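Local coordinates for major Capsid Protein VP1 (Chimpanzee polyomavirus Bob, PDB 6Y9I) that forms the outer shell of the virus as jelly-roll pentamers and binds glycan receptors on the host cell surface, at the interface of chains A and B. Coordinates in Å, arbitrary orientation; residue numbers count along the deposited sequence, not the author numbering. Chains: chain A/B, Major Capsid Protein VP1.

The interface of chains A and B. Residues chain A 225-227; chain B 218-221, 224.
A subunit-subunit interface of the VP1 pentamer, part of what holds the ring together, brings A:Asn227, the first residue of strand 227-231, into an antiparallel beta bridge with B:Val219, the last of strand 212-219. Polyomavirus VP1 is a jelly-roll beta-sandwich protein that assembles into ring-shaped pentamers, and this patch is one stretch of the wall between two subunits of the ring. A main-chain bond secures the bridge: B:Gly220 N donates to A:Pro226 O at 2.9 Å, with an angle of 156° at the hydrogen. The same B:Gly220 N lies over one face of the B:Phe218 ring of its own chain, 3.6 Å above the plane and offset toward the rim. Beside the bridge, the side chains of A:Asn227 and B:Val219 run alongside each other in the same direction. The amide of A:Asn227 is swung anti to its main-chain nitrogen (chi1 -162°), which lays it along the valine, with ND2 3.8 Å from B:Val219 CG2. The other valine methyl, CG1, turns toward A:Pro225 and meets its CB at 3.8 Å. That pyrrolidine ring also packs against B:Thr224, whose OG1 sits 3.3 Å from A:Pro225 CG while CG2 touches the same carbon. Within chain B, the threonine hydroxyl OG1 donates to B:Gly220 O at 2.6 Å, in the carbonyl plane, and chi1 of -41° points it there. This second-shell bond ties the threonine loop to the glycine that makes the cross-chain bond and probably helps hold the threonine where A:Pro225 packs. On the second proline, CD of A:Pro226 packs on B:Gly220 CA at 3.9 Å.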
loop_
_atom_site.group_PDB
_atom_site.type_symbol
_atom_site.label_atom_id
_atom_site.label_comp_id
_atom_site.label_asym_id
_atom_site.label_seq_id
_atom_site.Cartn_x
_atom_site.Cartn_y
_atom_site.Cartn_z
ATOM N N PRO A 225 -3.683 9.751 -6.687
ATOM C CA PRO A 225 -4.763 9.963 -5.719
ATOM C C PRO A 225 -4.280 10.423 -4.351
ATOM O O PRO A 225 -3.444 9.760 -3.749
ATOM C CB PRO A 225 -5.342 8.549 -5.523
ATOM C CG PRO A 225 -4.987 7.846 -6.790
ATOM C CD PRO A 225 -3.605 8.357 -7.132
ATOM N N PRO A 226 -4.763 11.561 -3.821
ATOM C CA PRO A 226 -4.465 11.957 -2.447
ATOM C C PRO A 226 -4.993 10.898 -1.482
ATOM O O PRO A 226 -6.128 10.511 -1.648
ATOM C CB PRO A 226 -5.250 13.255 -2.210
ATOM C CG PRO A 226 -5.522 13.750 -3.606
ATOM C CD PRO A 226 -5.639 12.518 -4.488
ATOM N N ASN A 227 -4.168 10.493 -0.523
ATOM C CA ASN A 227 -4.453 9.382 0.415
ATOM C C ASN A 227 -4.250 9.921 1.829
ATOM O O ASN A 227 -3.078 10.114 2.206
ATOM C CB ASN A 227 -3.556 8.175 0.103
ATOM C CG ASN A 227 -4.098 6.907 0.725
ATOM O OD1 ASN A 227 -4.564 6.932 1.859
ATOM N ND2 ASN A 227 -4.148 5.833 -0.041
ATOM N N PHE B 218 -9.629 8.994 3.252
ATOM C CA PHE B 218 -10.000 9.527 1.931
ATOM C C PHE B 218 -8.939 9.086 0.939
ATOM O O PHE B 218 -7.735 9.231 1.233
ATOM C CB PHE B 218 -10.144 11.044 2.011
ATOM C CG PHE B 218 -10.262 11.711 0.670
ATOM C CD1 PHE B 218 -11.413 11.569 -0.077
ATOM C CD2 PHE B 218 -9.215 12.472 0.162
ATOM C CE1 PHE B 218 -11.534 12.182 -1.315
ATOM C CE2 PHE B 218 -9.315 13.040 -1.097
ATOM C CZ PHE B 218 -10.477 12.911 -1.818
ATOM N N VAL B 219 -9.388 8.569 -0.194
ATOM C CA VAL B 219 -8.543 8.378 -1.392
ATOM C C VAL B 219 -9.219 9.097 -2.542
ATOM O O VAL B 219 -10.331 8.695 -2.904
ATOM C CB VAL B 219 -8.339 6.890 -1.690
ATOM C CG1 VAL B 219 -7.382 6.727 -2.839
ATOM C CG2 VAL B 219 -7.867 6.136 -0.457
ATOM N N GLY B 220 -8.558 10.103 -3.112
ATOM C CA GLY B 220 -9.200 10.957 -4.114
ATOM C C GLY B 220 -9.025 10.494 -5.556
ATOM O O GLY B 220 -8.697 9.307 -5.825
ATOM N N GLY B 221 -9.320 11.423 -6.458
ATOM C CA GLY B 221 -9.276 11.240 -7.919
ATOM C C GLY B 221 -10.522 10.557 -8.435
ATOM O O GLY B 221 -11.364 10.078 -7.616
ATOM N N THR B 224 -9.434 6.039 -9.310
ATOM C CA THR B 224 -8.814 5.177 -8.270
ATOM C C THR B 224 -9.677 3.950 -7.968
ATOM O O THR B 224 -10.881 4.077 -7.767
ATOM C CB THR B 224 -8.626 5.914 -6.952
ATOM O OG1 THR B 224 -8.177 7.213 -7.340
ATOM C CG2 THR B 224 -7.665 5.151 -6.066
#